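Local coordinates for surface protein SPB1 (Streptococcus agalactiae, PDB 4UZG) that probably polymerises, through sortase action, into the shaft of the group B streptococcal type 2b pilus as its backbone subunit, at residues D7-S12 / L231-Y236; P137-L142 / N267-L272; G169-K174 / V256-G261; I188-N193 / A215-T220. One frame throughout, in Å; residues are numbered along the deposited sequence. Where two conformers were deposited one is given.

In the fold
The chain folds into two beta-rich halves, an N-terminal one and one carrying the prealbumin-like fold. Contacts 1 and 2, with centres about 13 Å apart, each join a loop of the N-terminal half to the second half; they meet where Thr10 touches Leu271. Contact 3 (169-174 with 256-261), its centre about 11 Å from the centres of both, packs the three-stranded sheet on the four-stranded one. Contact 4, its centre about 14 Å from that of contact 3, lies within the four-stranded sheet, which strands 234-240 and 254-258 share. In sequence, contact 4 falls between the segments of each other contact. Contacts 1 and 2 thus join the subunit's halves, and 3 and 4 build the second.

Contact 1 (D7-S12 / L231-Y236). With EDO (1,2-ethanediol), chain B.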
# COMPACT_ATOMS: atom_id res chain seq x y z
N ASP A 7 -3.11 4.04 -6.38
CA ASP A 7 -3.17 5.47 -6.46
C ASP A 7 -1.96 6.21 -5.89
O ASP A 7 -1.82 7.39 -6.18
CB ASP A 7 -4.47 6.02 -5.85
CG ASP A 7 -4.62 5.80 -4.36
OD1 ASP A 7 -4.30 4.73 -3.83
OD2 ASP A 7 -5.12 6.73 -3.72
N GLN A 8 -1.13 5.55 -5.10
CA GLN A 8 0.05 6.21 -4.51
C GLN A 8 1.25 5.32 -4.67
O GLN A 8 1.15 4.09 -4.63
CB GLN A 8 -0.15 6.48 -3.01
CG GLN A 8 -1.31 7.43 -2.73
CD GLN A 8 -0.95 8.88 -2.98
OE1 GLN A 8 -0.15 9.44 -2.27
NE2 GLN A 8 -1.54 9.50 -4.00
N LYS A 9 2.43 5.93 -4.76
CA LYS A 9 3.68 5.19 -4.85
C LYS A 9 4.01 4.43 -3.57
O LYS A 9 4.62 3.36 -3.61
CB LYS A 9 4.83 6.14 -5.21
CG LYS A 9 4.72 6.74 -6.59
CD LYS A 9 5.86 7.74 -6.85
CE LYS A 9 5.82 8.99 -5.93
NZ LYS A 9 4.67 9.93 -6.18
N THR A 10 3.64 5.00 -2.42
CA THR A 10 3.84 4.38 -1.11
C THR A 10 2.69 4.76 -0.21
O THR A 10 1.95 5.72 -0.48
CB THR A 10 5.16 4.81 -0.44
OG1 THR A 10 5.12 6.20 -0.17
CG2 THR A 10 6.37 4.49 -1.28
N TYR A 11 2.58 4.02 0.89
CA TYR A 11 1.52 4.18 1.87
C TYR A 11 2.08 4.00 3.26
O TYR A 11 3.12 3.38 3.45
CB TYR A 11 0.44 3.10 1.67
CG TYR A 11 -0.26 3.17 0.34
CD1 TYR A 11 -1.39 3.95 0.17
CD2 TYR A 11 0.20 2.45 -0.75
CE1 TYR A 11 -2.03 4.02 -1.06
CE2 TYR A 11 -0.44 2.51 -1.98
CZ TYR A 11 -1.54 3.30 -2.14
OH TYR A 11 -2.14 3.32 -3.37
N SER A 12 1.37 4.52 4.25
CA SER A 12 1.55 4.11 5.64
C SER A 12 0.57 3.00 5.98
O SER A 12 -0.55 2.95 5.46
CB SER A 12 1.33 5.26 6.62
OG SER A 12 2.39 6.19 6.55
N LEU A 231 5.77 3.21 6.98
CA LEU A 231 5.55 4.64 6.77
C LEU A 231 5.61 4.98 5.27
O LEU A 231 6.44 4.51 4.51
CB LEU A 231 6.65 5.45 7.46
CG LEU A 231 6.66 5.37 8.98
CD1 LEU A 231 7.95 5.94 9.51
CD2 LEU A 231 5.47 6.10 9.55
N LYS A 232 4.75 5.92 4.90
CA LYS A 232 4.73 6.52 3.59
C LYS A 232 6.01 7.31 3.35
O LYS A 232 6.62 7.85 4.29
CB LYS A 232 3.49 7.46 3.54
CG LYS A 232 3.15 8.00 2.16
CD LYS A 232 1.86 8.82 2.22
CE LYS A 232 1.40 9.35 0.88
NZ LYS A 232 0.86 8.25 0.01
N GLU A 233 6.43 7.46 2.11
CA GLU A 233 7.53 8.35 1.78
C GLU A 233 7.24 9.75 2.31
O GLU A 233 6.09 10.17 2.40
CB GLU A 233 7.74 8.40 0.27
CG GLU A 233 6.64 9.12 -0.44
CD GLU A 233 6.60 8.79 -1.91
OE1 GLU A 233 5.91 7.81 -2.28
OE2 GLU A 233 7.27 9.50 -2.69
N GLY A 234 8.31 10.48 2.60
CA GLY A 234 8.18 11.85 3.07
C GLY A 234 9.35 12.24 3.95
O GLY A 234 10.35 11.54 4.04
N THR A 235 9.18 13.39 4.57
CA THR A 235 10.20 13.95 5.45
C THR A 235 9.70 13.87 6.89
O THR A 235 8.62 14.36 7.20
CB THR A 235 10.49 15.42 5.10
OG1 THR A 235 10.87 15.50 3.73
CG2 THR A 235 11.61 15.98 5.97
N TYR A 236 10.48 13.25 7.76
CA TYR A 236 10.13 13.04 9.15
C TYR A 236 11.20 13.63 10.03
O TYR A 236 12.30 13.95 9.57
CB TYR A 236 9.95 11.53 9.41
CG TYR A 236 8.85 10.92 8.58
CD1 TYR A 236 7.54 10.97 9.01
CD2 TYR A 236 9.10 10.34 7.34
CE1 TYR A 236 6.49 10.44 8.24
CE2 TYR A 236 8.08 9.83 6.57
CZ TYR A 236 6.77 9.85 7.02
OH TYR A 236 5.72 9.34 6.29
C1 EDO B . 5.38 14.20 4.68
O1 EDO B . 6.67 14.61 4.27
C2 EDO B . 5.50 13.20 5.82
O2 EDO B . 6.01 13.82 6.98
O HOH W 1 3.37 8.33 -1.99
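Lys232 meets Gln8 and Thr10 because its CG stands anti to the backbone N (chi1 -169°) and its otherwise extended chain bends at the last torsion, chi4 72°, which turns NZ in between them. NZ donates to Gln8 OE1 at 2.8 Å, on a lone pair in the amide plane, and to Thr10 O, also at 2.8 Å, with the donor tilted from the carbonyl plane. A water also accepts from NZ and donates to Glu233 OE1, bridging the two neighbours. Thr10 OG1 is a two-way link: it receives a nearly straight bond from Glu233 N (2.9 Å, 172°) and donates to the anti lone pair of Glu233 OE1 at 2.8 Å. The contact is a junction between the two halves of the pilus subunit, where the loop after strand 4-6 meets the tight connection between strands 225-231 and 234-240 of the prealbumin-like domain. Further along, Ser12 OG accepts from Lys232 N at 2.9 Å, while Ser12 N is bonded to Asp15 OD2. Tyr236 OH donates back to Lys232 O, 2.7 Å away. A bound ethanediol, probably from the crystallisation liquor, lies with O2 over one face of the Tyr236 ring, towards the rim.

Contact 2 (P137-L142 / N267-L272); sequences PGSADL and NSDNLL
The carboxylate of Asp269 is the flat group at the centre, and Ser139 meets both of its oxygens. OD1 is approached from opposite faces of the plane: Ser139 OG donates from one, at 2.7 Å, and Leu271 N from the other, at 2.9 Å. OD2 takes Ser139 N on its syn side, only 18° out of the plane, in a bond of 2.8 Å. Three donors therefore grip the group and fix its rotation, and together they would be expected to stabilise its negative charge. CG of Asp269 is anti to the backbone N (chi1 -173°), an orientation that carries the carboxylate across to the 137-142 loop. Ser139 OG also accepts from a water, which donates a second bond to Asn270 OD1, so a solvent bridge runs beside the direct bonds.

Next to the polar cluster, towards Pro137 and Leu272, the contact turns apolar. Gly138 CA lies 3.5 Å from Asp269 OD2 and 3.8 Å from Leu271 CB; a beta carbon on Gly138 would collide with Asp269 OD2. Leu272 CD2 reaches the Pro137 ring at CB, 3.9 Å away, the two side chains crossing at about a right angle. Around this patch, Arg167 NH1 donates to the carbonyls of Gly138 and Ala140, and Leu271 pairs through its backbone with Gln170. The bond from Leu271 N to Asp269 OD1 makes an Asx turn, set on a type I beta turn from Asp269 to Leu272 that is closed by Leu272 N and Asp269 O and leads into strand 273-279 of the prealbumin-like fold.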
# COMPACT_ATOMS: atom_id res chain seq x y z
N PRO A 137 8.40 -3.80 4.07
CA PRO A 137 8.87 -2.51 3.56
C PRO A 137 9.90 -2.67 2.46
O PRO A 137 10.53 -3.70 2.28
CB PRO A 137 9.49 -1.87 4.82
CG PRO A 137 10.06 -3.04 5.56
CD PRO A 137 9.02 -4.13 5.37
N GLY A 138 10.08 -1.57 1.73
CA GLY A 138 11.15 -1.48 0.75
C GLY A 138 10.72 -1.67 -0.69
O GLY A 138 9.53 -1.81 -1.01
N SER A 139 11.73 -1.69 -1.55
CA SER A 139 11.57 -1.57 -3.00
C SER A 139 11.84 -2.88 -3.77
O SER A 139 11.79 -2.89 -4.99
CB SER A 139 12.52 -0.48 -3.51
OG SER A 139 12.25 0.76 -2.87
N ALA A 140 12.14 -3.96 -3.05
CA ALA A 140 12.51 -5.22 -3.69
C ALA A 140 11.30 -5.99 -4.20
O ALA A 140 10.16 -5.53 -4.11
CB ALA A 140 13.29 -6.07 -2.70
N ASP A 141 11.54 -7.16 -4.77
CA ASP A 141 10.44 -8.03 -5.15
C ASP A 141 9.76 -8.51 -3.89
O ASP A 141 10.39 -9.13 -3.04
CB ASP A 141 10.96 -9.24 -5.93
CG ASP A 141 11.50 -8.88 -7.29
OD1 ASP A 141 11.17 -7.80 -7.81
OD2 ASP A 141 12.26 -9.70 -7.85
N LEU A 142 8.47 -8.20 -3.76
CA LEU A 142 7.69 -8.52 -2.55
C LEU A 142 6.37 -9.19 -2.96
O LEU A 142 5.31 -8.55 -3.02
CB LEU A 142 7.43 -7.27 -1.71
CG LEU A 142 8.66 -6.56 -1.15
CD1 LEU A 142 8.24 -5.28 -0.48
CD2 LEU A 142 9.40 -7.46 -0.19
N ASN A 267 21.36 -0.88 0.96
CA ASN A 267 21.50 -1.42 -0.39
C ASN A 267 20.79 -0.58 -1.45
O ASN A 267 20.08 -1.10 -2.31
CB ASN A 267 21.01 -2.87 -0.43
CG ASN A 267 21.93 -3.82 0.31
OD1 ASN A 267 22.97 -3.41 0.82
ND2 ASN A 267 21.56 -5.09 0.36
N SER A 268 20.98 0.73 -1.34
CA SER A 268 20.47 1.69 -2.31
C SER A 268 18.94 1.74 -2.39
O SER A 268 18.38 2.23 -3.36
CB SER A 268 21.07 1.42 -3.69
OG SER A 268 22.49 1.49 -3.64
N ASP A 269 18.27 1.25 -1.35
CA ASP A 269 16.81 1.24 -1.30
C ASP A 269 16.37 2.46 -0.49
O ASP A 269 16.52 2.49 0.74
CB ASP A 269 16.30 -0.05 -0.64
CG ASP A 269 14.80 -0.19 -0.72
OD1 ASP A 269 14.10 0.83 -0.87
OD2 ASP A 269 14.32 -1.35 -0.61
N ASN A 270 15.80 3.46 -1.15
CA ASN A 270 15.48 4.68 -0.43
C ASN A 270 14.25 4.55 0.48
O ASN A 270 13.92 5.51 1.20
CB ASN A 270 15.37 5.87 -1.38
CG ASN A 270 14.25 5.75 -2.35
OD1 ASN A 270 13.28 5.03 -2.12
ND2 ASN A 270 14.37 6.47 -3.45
N LEU A 271 13.63 3.37 0.51
CA LEU A 271 12.54 3.09 1.47
C LEU A 271 13.01 2.34 2.71
O LEU A 271 12.20 2.02 3.57
CB LEU A 271 11.39 2.35 0.77
CG LEU A 271 10.61 3.21 -0.23
CD1 LEU A 271 9.58 2.31 -0.91
CD2 LEU A 271 9.94 4.38 0.46
N LEU A 272 14.31 2.09 2.81
CA LEU A 272 14.90 1.43 3.97
C LEU A 272 16.04 2.32 4.45
O LEU A 272 17.15 2.25 3.91
CB LEU A 272 15.41 0.02 3.63
CG LEU A 272 14.38 -0.96 3.08
CD1 LEU A 272 15.07 -2.24 2.67
CD2 LEU A 272 13.29 -1.24 4.08
O HOH W 2 12.11 3.25 -3.92

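Contact 3 (G169-K174 / V256-G261); sequences GQITIK and VILGDG
Leu258 reaches from strand 254-258 onto the start of strand 169-177, in the interior of the prealbumin-like domain, where a three-stranded sheet faces a four-stranded one. The strands run nearly antiparallel, at 153°, but their axes stay 8.3 Å apart at closest approach; this is sheet-to-sheet packing through side chains. From CB, which points towards the facing strand, the chain of Leu258 goes to CG, anti to the backbone N (chi1 -168°), and there divides into two methyls spread side by side along the same side of the first residues of the partner. CD1 approaches the backbone of Gln170, 3.7 Å from its carbonyl O and slightly farther from its N. CD2 sits over Gly169, 4.1 Å from CA, and also meets Ile171 CG1 at 4.2 Å. The absence of a side chain on Gly169 matters here: a beta carbon would point at Leu258 and clash with CD2.

Farther along, Ile171 turns inward as well and lays CG2 against Val256. The same core is filled by Leu231 and Pro275, which touch Ile171, and by Leu238 and Val273, which touch Val256. The CB of Gln170 is directed away from strand 254-258, and its NE2 is bonded to Thr229 OG1 on the neighbouring strand 225-231. The Ile171-Val256 contact is one of methyl against methyl, with CG2 and CG1 4.3 Å apart.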
# COMPACT_ATOMS: atom_id res chain seq x y z
N GLY A 169 7.69 2.15 3.74
CA GLY A 169 9.06 2.37 4.15
C GLY A 169 9.31 2.08 5.62
O GLY A 169 8.39 1.86 6.41
N GLN A 170 10.59 2.07 5.95
CA GLN A 170 11.05 1.77 7.29
C GLN A 170 12.20 2.69 7.69
O GLN A 170 13.10 2.93 6.87
CB GLN A 170 11.52 0.33 7.35
CG GLN A 170 12.11 -0.12 8.68
CD GLN A 170 12.52 -1.55 8.60
OE1 GLN A 170 13.66 -1.86 8.18
NE2 GLN A 170 11.62 -2.43 8.93
N ILE A 171 12.15 3.17 8.93
CA ILE A 171 13.23 3.96 9.50
C ILE A 171 13.85 3.16 10.64
O ILE A 171 13.16 2.80 11.61
CB ILE A 171 12.71 5.31 10.04
CG1 ILE A 171 12.04 6.13 8.93
CG2 ILE A 171 13.85 6.09 10.69
CD1 ILE A 171 11.36 7.41 9.41
N THR A 172 15.14 2.88 10.54
CA THR A 172 15.91 2.23 11.59
C THR A 172 16.83 3.29 12.20
O THR A 172 17.75 3.78 11.54
CB THR A 172 16.72 1.06 11.05
OG1 THR A 172 15.82 0.11 10.45
CG2 THR A 172 17.51 0.37 12.15
N ILE A 173 16.54 3.68 13.44
CA ILE A 173 17.28 4.71 14.15
C ILE A 173 18.38 4.06 14.97
O ILE A 173 18.10 3.14 15.73
CB ILE A 173 16.36 5.49 15.11
CG1 ILE A 173 15.15 6.08 14.39
CG2 ILE A 173 17.14 6.59 15.83
CD1 ILE A 173 14.00 6.48 15.35
N LYS A 174 19.61 4.54 14.83
CA LYS A 174 20.71 4.11 15.68
C LYS A 174 21.17 5.28 16.51
O LYS A 174 21.54 6.32 16.00
CB LYS A 174 21.90 3.57 14.91
CG LYS A 174 23.01 3.06 15.86
CD LYS A 174 24.12 2.30 15.16
CE LYS A 174 24.92 3.19 14.22
NZ LYS A 174 25.89 2.43 13.38
N VAL A 256 14.85 13.16 8.71
CA VAL A 256 15.08 11.88 8.05
C VAL A 256 14.12 11.80 6.86
O VAL A 256 12.90 11.87 7.03
CB VAL A 256 14.79 10.70 8.98
CG1 VAL A 256 15.02 9.39 8.24
CG2 VAL A 256 15.56 10.77 10.24
N ILE A 257 14.67 11.64 5.66
CA ILE A 257 13.87 11.49 4.46
C ILE A 257 13.73 10.01 4.11
O ILE A 257 14.69 9.24 4.09
CB ILE A 257 14.48 12.27 3.30
CG1 ILE A 257 14.40 13.77 3.61
CG2 ILE A 257 13.76 11.95 1.99
CD1 ILE A 257 15.13 14.64 2.66
N LEU A 258 12.49 9.64 3.81
CA LEU A 258 12.14 8.33 3.38
C LEU A 258 11.64 8.49 1.93
O LEU A 258 10.79 9.33 1.63
CB LEU A 258 11.07 7.88 4.36
CG LEU A 258 10.68 6.44 4.35
CD1 LEU A 258 11.84 5.43 4.49
CD2 LEU A 258 9.66 6.20 5.45
N GLY A 259 12.19 7.69 1.02
CA GLY A 259 11.87 7.81 -0.39
C GLY A 259 12.83 8.72 -1.13
O GLY A 259 14.00 8.83 -0.76
N ASP A 260 12.36 9.38 -2.19
CA ASP A 260 13.22 10.25 -2.98
C ASP A 260 13.92 11.26 -2.10
O ASP A 260 13.28 11.94 -1.30
CB ASP A 260 12.41 11.01 -4.04
CG ASP A 260 11.90 10.11 -5.16
OD1 ASP A 260 12.50 9.04 -5.38
OD2 ASP A 260 10.91 10.50 -5.82
N GLY A 261 15.24 11.35 -2.24
CA GLY A 261 16.03 12.25 -1.42
C GLY A 261 16.63 11.62 -0.18
O GLY A 261 17.37 12.26 0.56

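Contact 4 (I188-N193 / A215-T220); sequences IFVLKN and ATEYTT
Strands 188-192 and 218-219 run antiparallel, with Phe189 and Tyr218 as a hydrogen-bonded pair: Phe189 N donates to Tyr218 O at 2.8 Å and Tyr218 N to Phe189 O at 2.9 Å, both nearly in line with the carbonyl they meet. This is the edge of the four-stranded antiparallel sheet of the prealbumin-like domain, with 218-219 as an outermost strand and 234-240 on the other side of 188-192. Ile188 and Thr219 form the adjoining non-hydrogen-bonded pair, and Ile188 CA makes a CA-H...O contact of 3.2 Å to Tyr218 O.

On the face bearing Ile188, its CG2, anti to the backbone N, lies against the aliphatic part of Glu217, 3.7 Å from CB, while CG1 sits beside Thr219 OG1. Phe189 and Tyr218 point to the opposite face, where Ile226 of strand 225-231 touches both. One face of the Tyr218 ring is covered near the rim by Thr216 CG2, 3.6 Å above the plane. The hydroxyl of Thr216 is held elsewhere, by Asn202 OD1 and Phe201 N.

Beyond the Phe189-Tyr218 pair direct backbone pairing gives way to a water, which accepts from Leu191 N and donates to Thr216 O. Val190 packs beside that bridge, its CG1 3.6 Å from Thr216 O and 3.9 Å from Ala215 CB.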
# COMPACT_ATOMS: atom_id res chain seq x y z
N ILE A 188 14.68 7.79 24.51
CA ILE A 188 13.29 7.77 24.11
C ILE A 188 13.08 8.80 23.01
O ILE A 188 13.44 9.98 23.18
CB ILE A 188 12.32 8.04 25.28
CG1 ILE A 188 12.58 7.04 26.41
CG2 ILE A 188 10.86 7.97 24.80
CD1 ILE A 188 11.76 7.29 27.65
N PHE A 189 12.48 8.37 21.90
CA PHE A 189 12.12 9.24 20.78
C PHE A 189 10.65 9.15 20.48
O PHE A 189 10.00 8.12 20.68
CB PHE A 189 12.88 8.81 19.52
CG PHE A 189 14.34 9.19 19.51
CD1 PHE A 189 15.28 8.39 20.15
CD2 PHE A 189 14.78 10.35 18.92
CE1 PHE A 189 16.60 8.73 20.15
CE2 PHE A 189 16.11 10.69 18.93
CZ PHE A 189 17.03 9.89 19.56
N VAL A 190 10.14 10.24 19.91
CA VAL A 190 8.90 10.25 19.16
C VAL A 190 9.21 10.69 17.73
O VAL A 190 10.25 11.31 17.48
CB VAL A 190 7.82 11.14 19.83
CG1 VAL A 190 7.46 10.59 21.19
CG2 VAL A 190 8.23 12.60 19.92
N LEU A 191 8.32 10.35 16.82
CA LEU A 191 8.48 10.69 15.40
C LEU A 191 7.47 11.77 15.02
O LEU A 191 6.27 11.61 15.23
CB LEU A 191 8.29 9.47 14.52
CG LEU A 191 8.69 9.67 13.04
CD1 LEU A 191 10.17 9.83 12.90
CD2 LEU A 191 8.19 8.51 12.19
N LYS A 192 7.97 12.85 14.44
CA LYS A 192 7.14 13.92 13.91
C LYS A 192 7.12 13.85 12.38
O LYS A 192 8.13 13.47 11.75
CB LYS A 192 7.73 15.25 14.39
CG LYS A 192 6.85 16.47 14.32
CD LYS A 192 7.55 17.70 14.85
CE LYS A 192 6.64 18.89 14.84
NZ LYS A 192 7.33 20.06 15.41
N ASN A 193 5.97 14.17 11.80
CA ASN A 193 5.87 14.30 10.36
C ASN A 193 6.18 15.74 9.94
O ASN A 193 6.72 16.52 10.73
CB ASN A 193 4.51 13.77 9.86
CG ASN A 193 3.35 14.62 10.31
OD1 ASN A 193 3.52 15.74 10.81
ND2 ASN A 193 2.14 14.10 10.09
N ALA A 215 1.51 10.59 21.32
CA ALA A 215 2.51 9.92 20.52
C ALA A 215 3.00 8.62 21.16
O ALA A 215 3.09 8.48 22.37
CB ALA A 215 3.69 10.82 20.29
N THR A 216 3.39 7.68 20.30
CA THR A 216 4.07 6.48 20.73
C THR A 216 5.52 6.78 21.05
O THR A 216 6.26 7.33 20.25
CB THR A 216 4.02 5.42 19.61
OG1 THR A 216 2.65 5.13 19.30
CG2 THR A 216 4.77 4.17 20.01
N GLU A 217 5.95 6.43 22.26
CA GLU A 217 7.34 6.57 22.67
C GLU A 217 8.12 5.30 22.34
O GLU A 217 7.73 4.20 22.73
CB GLU A 217 7.44 6.83 24.17
CG GLU A 217 6.96 8.21 24.54
CD GLU A 217 7.26 8.64 25.98
OE1 GLU A 217 7.70 7.79 26.78
OE2 GLU A 217 7.07 9.82 26.31
N TYR A 218 9.23 5.47 21.63
CA TYR A 218 10.13 4.39 21.25
C TYR A 218 11.41 4.51 22.06
O TYR A 218 12.00 5.59 22.11
CB TYR A 218 10.45 4.48 19.75
CG TYR A 218 9.28 4.20 18.85
CD1 TYR A 218 9.00 2.89 18.47
CD2 TYR A 218 8.44 5.21 18.40
CE1 TYR A 218 7.91 2.62 17.63
CE2 TYR A 218 7.35 4.94 17.59
CZ TYR A 218 7.11 3.63 17.18
OH TYR A 218 6.01 3.36 16.38
N THR A 219 11.85 3.40 22.64
CA THR A 219 13.09 3.36 23.40
C THR A 219 14.16 2.61 22.63
O THR A 219 13.91 1.50 22.13
CB THR A 219 12.85 2.68 24.78
OG1 THR A 219 11.89 3.42 25.52
CG2 THR A 219 14.10 2.64 25.58
N THR A 220 15.37 3.16 22.56
CA THR A 220 16.46 2.46 21.89
C THR A 220 16.84 1.20 22.69
O THR A 220 16.93 1.22 23.93
CB THR A 220 17.68 3.35 21.64
OG1 THR A 220 18.18 3.83 22.89
CG2 THR A 220 17.33 4.53 20.74
O HOH W 3 6.09 8.79 17.89